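Local coordinates for oxetanocin-like protein (Pyrococcus furiosus, PDB 1XX7) that probably removes the phosphate from 2'-deoxyribonucleoside 5'-monophosphates as a metal-dependent homodimeric phosphohydrolase of the HD-domain family, at residues V61-V65 and E66-K70; V128-A131 and D132-M136. All coordinates share one frame; numbering follows the deposited sequence.

Contact 1. Residues V61-V65 and E66-K70; sequences VEIDV and EKALK
Asp64 bends back over the first turn of helix 65-74 and caps it. Its CB lies 4.1 Å from CB of Lys67. CG, swung away from its own backbone N (chi1 -177°), comes to 3.5 Å from that same Lys67 CB. At the tip the two oxygens divide the work. OD1 takes the amide hydrogen of Lys67 N at 3.3 Å, a long but almost straight bond (177° at the hydrogen) that reaches the carboxylate from above its plane, 72° out of it. OD2 rests against the lysine's aliphatic stem, 3.4 Å from Lys67 CB, while the Lys67 side chain crosses that of Asp64 at about a right angle and bends at chi3, bringing Lys67 NZ to 4.2 Å from OD2, beyond a salt bridge. This places Asp64 at the N-cap of the helix, through one long capping bond; the negative charge would probably also suit the helix's N-terminal end. One residue on, Val65 and Leu69 run side by side, Val65 CG1 3.8 Å from Leu69 CD1. Ile63 packs on Leu123 and Leu127 of helix 123-145, Val65 meets Ala53 of helix 38-58, and along the same turn Val65 and Glu66 face Glu66 and Val65 of the second subunit.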
ATOM      1  N   VAL A  61      26.070 -35.326  -3.682  1.00 37.14           N
ATOM      2  CA  VAL A  61      26.010 -34.964  -2.261  1.00 34.47           C
ATOM      3  C   VAL A  61      24.609 -35.277  -1.771  1.00 34.40           C
ATOM      4  O   VAL A  61      23.655 -34.633  -2.160  1.00 37.32           O
ATOM      5  CB  VAL A  61      26.346 -33.478  -2.043  1.00 34.38           C
ATOM      6  CG1 VAL A  61      26.434 -33.134  -0.542  1.00 34.96           C
ATOM      7  CG2 VAL A  61      27.638 -33.121  -2.729  1.00 33.11           C
ATOM      8  N   GLU A  62      24.492 -36.303  -0.950  1.00 35.47           N
ATOM      9  CA  GLU A  62      23.214 -36.700  -0.406  1.00 36.47           C
ATOM     10  C   GLU A  62      22.812 -35.693   0.659  1.00 33.59           C
ATOM     11  O   GLU A  62      23.636 -35.225   1.434  1.00 34.37           O
ATOM     12  CB  GLU A  62      23.261 -38.124   0.185  1.00 37.54           C
ATOM     13  N   ILE A  63      21.529 -35.366   0.671  1.00 33.09           N
ATOM     14  CA  ILE A  63      20.953 -34.455   1.647  1.00 29.52           C
ATOM     15  C   ILE A  63      19.742 -35.203   2.139  1.00 29.24           C
ATOM     16  O   ILE A  63      19.091 -35.901   1.357  1.00 24.43           O
ATOM     17  CB  ILE A  63      20.573 -33.106   0.957  1.00 29.89           C
ATOM     18  CG1 ILE A  63      21.843 -32.336   0.536  1.00 32.64           C
ATOM     19  CG2 ILE A  63      19.651 -32.227   1.830  1.00 29.66           C
ATOM     20  CD1 ILE A  63      22.713 -31.770   1.695  1.00 29.27           C
ATOM     21  N   ASP A  64      19.461 -35.092   3.431  1.00 26.29           N
ATOM     22  CA  ASP A  64      18.160 -35.443   3.955  1.00 25.74           C
ATOM     23  C   ASP A  64      17.154 -34.315   3.600  1.00 25.90           C
ATOM     24  O   ASP A  64      17.013 -33.333   4.318  1.00 27.24           O
ATOM     25  CB  ASP A  64      18.288 -35.634   5.462  1.00 24.83           C
ATOM     26  CG  ASP A  64      17.013 -36.079   6.115  1.00 22.65           C
ATOM     27  OD1 ASP A  64      15.960 -36.206   5.458  1.00 28.87           O
ATOM     28  OD2 ASP A  64      17.060 -36.314   7.326  1.00 29.00           O
ATOM     29  N   VAL A  65      16.480 -34.478   2.472  1.00 25.22           N
ATOM     30  CA  VAL A  65      15.641 -33.458   1.908  1.00 25.27           C
ATOM     31  C   VAL A  65      14.430 -33.185   2.764  1.00 23.97           C
ATOM     32  O   VAL A  65      14.068 -32.033   2.951  1.00 20.15           O
ATOM     33  CB  VAL A  65      15.240 -33.799   0.477  1.00 29.57           C
ATOM     34  CG1 VAL A  65      14.278 -32.713  -0.101  1.00 28.94           C
ATOM     35  CG2 VAL A  65      16.500 -33.933  -0.391  1.00 28.22           C
ATOM     36  N   GLU A  66      13.835 -34.242   3.309  1.00 20.84           N
ATOM     37  CA  GLU A  66      12.748 -34.117   4.237  1.00 20.50           C
ATOM     38  C   GLU A  66      13.110 -33.192   5.368  1.00 27.52           C
ATOM     39  O   GLU A  66      12.378 -32.203   5.613  1.00 25.03           O
ATOM     40  CB  GLU A  66      12.356 -35.475   4.810  1.00 21.89           C
ATOM     41  CG  GLU A  66      11.221 -35.404   5.760  1.00 26.37           C
ATOM     42  CD  GLU A  66      10.690 -36.732   6.185  1.00 29.68           C
ATOM     43  OE1 GLU A  66      10.894 -37.735   5.474  1.00 36.18           O
ATOM     44  OE2 GLU A  66      10.045 -36.766   7.233  1.00 28.30           O
ATOM     45  N   LYS A  67      14.232 -33.500   6.066  1.00 24.57           N
ATOM     46  CA  LYS A  67      14.705 -32.607   7.123  1.00 21.65           C
ATOM     47  C   LYS A  67      14.995 -31.161   6.670  1.00 15.58           C
ATOM     48  O   LYS A  67      14.653 -30.222   7.372  1.00 17.70           O
ATOM     49  CB  LYS A  67      15.929 -33.174   7.787  1.00 25.98           C
ATOM     50  CG  LYS A  67      16.539 -32.256   8.879  1.00 27.69           C
ATOM     51  CD  LYS A  67      17.808 -32.853   9.417  1.00 30.09           C
ATOM     52  CE  LYS A  67      17.524 -33.862  10.498  1.00 29.28           C
ATOM     53  NZ  LYS A  67      18.747 -34.686  10.757  1.00 32.03           N
ATOM     54  N   ALA A  68      15.619 -30.992   5.523  1.00 17.25           N
ATOM     55  CA  ALA A  68      15.955 -29.677   5.033  1.00 20.12           C
ATOM     56  C   ALA A  68      14.706 -28.808   4.712  1.00 21.52           C
ATOM     57  O   ALA A  68      14.698 -27.611   4.995  1.00 22.27           O
ATOM     58  CB  ALA A  68      16.884 -29.782   3.855  1.00 20.70           C
ATOM     59  N   LEU A  69      13.652 -29.426   4.173  1.00 22.43           N
ATOM     60  CA  LEU A  69      12.397 -28.733   3.920  1.00 19.87           C
ATOM     61  C   LEU A  69      11.670 -28.424   5.208  1.00 19.08           C
ATOM     62  O   LEU A  69      11.128 -27.301   5.353  1.00 18.69           O
ATOM     63  CB  LEU A  69      11.491 -29.508   2.951  1.00 22.91           C
ATOM     64  CG  LEU A  69      12.112 -29.847   1.598  1.00 25.10           C
ATOM     65  CD1 LEU A  69      11.146 -30.746   0.756  1.00 25.04           C
ATOM     66  CD2 LEU A  69      12.504 -28.600   0.854  1.00 25.19           C
ATOM     67  N   LYS A  70      11.674 -29.333   6.182  1.00 19.90           N
ATOM     68  CA  LYS A  70      11.042 -28.979   7.466  1.00 19.80           C
ATOM     69  C   LYS A  70      11.744 -27.764   8.099  1.00 23.38           C
ATOM     70  O   LYS A  70      11.100 -26.873   8.634  1.00 21.17           O
ATOM     71  CB  LYS A  70      11.066 -30.117   8.466  1.00 23.91           C
ATOM     72  CG  LYS A  70      10.207 -31.312   8.181  1.00 26.14           C
ATOM     73  CD  LYS A  70      10.394 -32.337   9.286  1.00 28.66           C
ATOM     74  CE  LYS A  70       9.597 -33.588   9.053  1.00 34.50           C
ATOM     75  NZ  LYS A  70       9.471 -34.435  10.312  1.00 38.93           N
TER

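Contact 2. Residues V128-A131 and D132-M136; sequences VKIA and DKLDM. With NI (nickel (II) ion), chain G.
Asp132 carries the metal chemistry of this helical turn, and its CB rests 3.3 Å from the carbonyl oxygen of Val128, one turn earlier. With CG anti to the backbone N (chi1 -175°), the carboxylate is carried off the helix, and OD1 binds the nickel ion at 2.0 Å. OD2 stays 3.5 Å from the nickel, so the aspartate binds through a single oxygen. His41, His75 and Asp76 supply the other protein ligands, the H...HD...D set of HD-domain phosphohydrolases.

The backbone bonds are those of a regular alpha helix: Asp132 N, Lys133 N, Leu134 N and Asp135 N donate in turn to the carbonyl oxygens of Val128, Lys129, Ile130 and Ala131. The bond from Lys133 N to Lys129 O is the longest of the four, at 3.2 Å. Leu134 CG also comes to 3.1 Å from Ile130 O.

Apolar contact comes from two pairs. Ile130 and Leu134 point the same way, with Ile130 CG2 3.8 Å from Leu134 CD1. Lys129 and Lys133 meet through their methylenes: Lys129 folds at chi2 and chi3 (71° and 84°), and its CG touches Lys133 CE at 3.8 Å. The ammonium groups stay apart, NZ of Lys129 lying 6.3 Å from NZ of Lys133, and Lys129 makes a cation-pi contact with Tyr117.

Among charged groups, Asp135 is a second-shell residue: its OD2 accepts a hydrogen bond from ND1 of the metal ligand His41, an arrangement consistent with holding the ring in its orientation toward the nickel, while OD1 bridges to Arg44 and to Lys20 of the second subunit. This part of helix 123-145 is largely buried, with Ala131 and Asp135 against helix 38-58, Val128 on helix 65-74, and Ile130 and Leu134 on Leu161 of helix 157-161.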
ATOM      1  N   VAL A 128      20.070 -24.726   4.442  1.00 19.59           N
ATOM      2  CA  VAL A 128      18.984 -23.786   4.636  1.00 21.04           C
ATOM      3  C   VAL A 128      19.526 -22.388   4.934  1.00 21.66           C
ATOM      4  O   VAL A 128      18.931 -21.407   4.499  1.00 20.02           O
ATOM      5  CB  VAL A 128      17.997 -24.246   5.729  1.00 19.76           C
ATOM      6  CG1 VAL A 128      16.876 -23.247   5.852  1.00 21.89           C
ATOM      7  CG2 VAL A 128      17.403 -25.616   5.382  1.00 20.40           C
ATOM      8  N   LYS A 129      20.647 -22.298   5.649  1.00 18.60           N
ATOM      9  CA  LYS A 129      21.351 -21.023   5.797  1.00 21.06           C
ATOM     10  C   LYS A 129      21.800 -20.399   4.466  1.00 20.74           C
ATOM     11  O   LYS A 129      21.684 -19.170   4.233  1.00 22.50           O
ATOM     12  CB  LYS A 129      22.566 -21.180   6.745  1.00 26.95           C
ATOM     13  CG  LYS A 129      23.158 -19.833   7.259  1.00 29.93           C
ATOM     14  CD  LYS A 129      22.261 -19.094   8.288  1.00 32.01           C
ATOM     15  CE  LYS A 129      22.496 -19.653   9.709  1.00 39.63           C
ATOM     16  NZ  LYS A 129      21.652 -19.101  10.827  1.00 36.79           N
ATOM     17  N   ILE A 130      22.295 -21.236   3.574  1.00 21.80           N
ATOM     18  CA  ILE A 130      22.624 -20.781   2.249  1.00 23.18           C
ATOM     19  C   ILE A 130      21.382 -20.277   1.500  1.00 20.95           C
ATOM     20  O   ILE A 130      21.423 -19.248   0.875  1.00 16.65           O
ATOM     21  CB  ILE A 130      23.354 -21.871   1.457  1.00 23.30           C
ATOM     22  CG1 ILE A 130      24.775 -22.002   1.998  1.00 24.17           C
ATOM     23  CG2 ILE A 130      23.452 -21.488  -0.040  1.00 27.06           C
ATOM     24  CD1 ILE A 130      25.476 -23.255   1.523  1.00 26.33           C
ATOM     25  N   ALA A 131      20.298 -21.030   1.561  1.00 21.50           N
ATOM     26  CA  ALA A 131      19.056 -20.666   0.852  1.00 22.64           C
ATOM     27  C   ALA A 131      18.494 -19.340   1.359  1.00 18.99           C
ATOM     28  O   ALA A 131      18.004 -18.534   0.616  1.00 18.14           O
ATOM     29  CB  ALA A 131      18.007 -21.791   1.028  1.00 22.18           C
ATOM     30  N   ASP A 132      18.540 -19.170   2.663  1.00 23.11           N
ATOM     31  CA  ASP A 132      18.056 -17.981   3.313  1.00 23.80           C
ATOM     32  C   ASP A 132      18.783 -16.686   2.863  1.00 23.91           C
ATOM     33  O   ASP A 132      18.157 -15.652   2.544  1.00 21.40           O
ATOM     34  CB  ASP A 132      18.203 -18.197   4.803  1.00 18.65           C
ATOM     35  CG  ASP A 132      17.614 -17.077   5.596  1.00 20.54           C
ATOM     36  OD1 ASP A 132      16.398 -16.930   5.612  1.00 22.50           O
ATOM     37  OD2 ASP A 132      18.371 -16.316   6.191  1.00 23.85           O
ATOM     38  N   LYS A 133      20.109 -16.779   2.835  1.00 25.09           N
ATOM     39  CA  LYS A 133      20.963 -15.709   2.361  1.00 22.62           C
ATOM     40  C   LYS A 133      20.804 -15.452   0.897  1.00 21.36           C
ATOM     41  O   LYS A 133      20.834 -14.305   0.469  1.00 22.89           O
ATOM     42  CB  LYS A 133      22.416 -16.025   2.725  1.00 28.52           C
ATOM     43  CG  LYS A 133      22.646 -15.868   4.249  1.00 29.43           C
ATOM     44  CD  LYS A 133      23.900 -16.562   4.726  1.00 35.18           C
ATOM     45  CE  LYS A 133      24.123 -16.334   6.229  1.00 35.55           C
ATOM     46  NZ  LYS A 133      23.807 -14.902   6.604  1.00 38.14           N
ATOM     47  N   LEU A 134      20.627 -16.509   0.111  1.00 19.47           N
ATOM     48  CA  LEU A 134      20.369 -16.350  -1.331  1.00 20.68           C
ATOM     49  C   LEU A 134      19.037 -15.668  -1.639  1.00 18.81           C
ATOM     50  O   LEU A 134      18.973 -14.853  -2.527  1.00 18.16           O
ATOM     51  CB  LEU A 134      20.448 -17.682  -2.049  1.00 23.41           C
ATOM     52  CG  LEU A 134      21.863 -18.287  -2.082  1.00 25.05           C
ATOM     53  CD1 LEU A 134      21.831 -19.544  -2.918  1.00 28.79           C
ATOM     54  CD2 LEU A 134      22.900 -17.321  -2.604  1.00 27.78           C
ATOM     55  N   ASP A 135      17.978 -16.027  -0.917  1.00 19.05           N
ATOM     56  CA  ASP A 135      16.713 -15.350  -1.071  1.00 20.05           C
ATOM     57  C   ASP A 135      16.885 -13.817  -0.829  1.00 15.88           C
ATOM     58  O   ASP A 135      16.422 -13.014  -1.623  1.00 17.78           O
ATOM     59  CB  ASP A 135      15.683 -15.889  -0.097  1.00 19.98           C
ATOM     60  CG  ASP A 135      14.427 -15.059  -0.088  1.00 20.96           C
ATOM     61  OD1 ASP A 135      13.688 -15.048  -1.110  1.00 20.41           O
ATOM     62  OD2 ASP A 135      14.203 -14.391   0.929  1.00 20.04           O
ATOM     63  N   MET A 136      17.571 -13.463   0.253  1.00 15.98           N
ATOM     64  CA  MET A 136      17.852 -12.064   0.639  1.00 18.58           C
ATOM     65  C   MET A 136      18.636 -11.262  -0.385  1.00 16.58           C
ATOM     66  O   MET A 136      18.287 -10.150  -0.676  1.00 18.85           O
ATOM     67  CB  MET A 136      18.578 -11.997   1.979  1.00 18.48           C
ATOM     68  CG  MET A 136      18.548 -10.602   2.567  1.00 26.10           C
ATOM     69  SD  MET A 136      19.338 -10.423   4.204  1.00 32.51           S
ATOM     70  CE  MET A 136      21.053 -10.445   3.566  1.00 35.88           C
TER
HETATM   71 NI    NI G 201      14.979 -16.377   6.944  1.00 32.09          NI

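The two contacts belong to neighbouring helices of the HD domain, their centres about 15 Å apart. They meet where CG2 of Val128 packs against the carbonyl oxygen of Ala68 at 3.4 Å, and both lean on helix 38-58. Contact 1 is peripheral and partly buried: its polar chemistry starts a helix, and its outer side belongs to the interface with the second subunit. Contact 2 lies near the centre of the chain, in the middle of a long helix with no end to cap, and its aspartates serve a metal and its ligand sphere instead. An aspartate caps a helix end in 61-70, whereas in 128-136 one binds nickel.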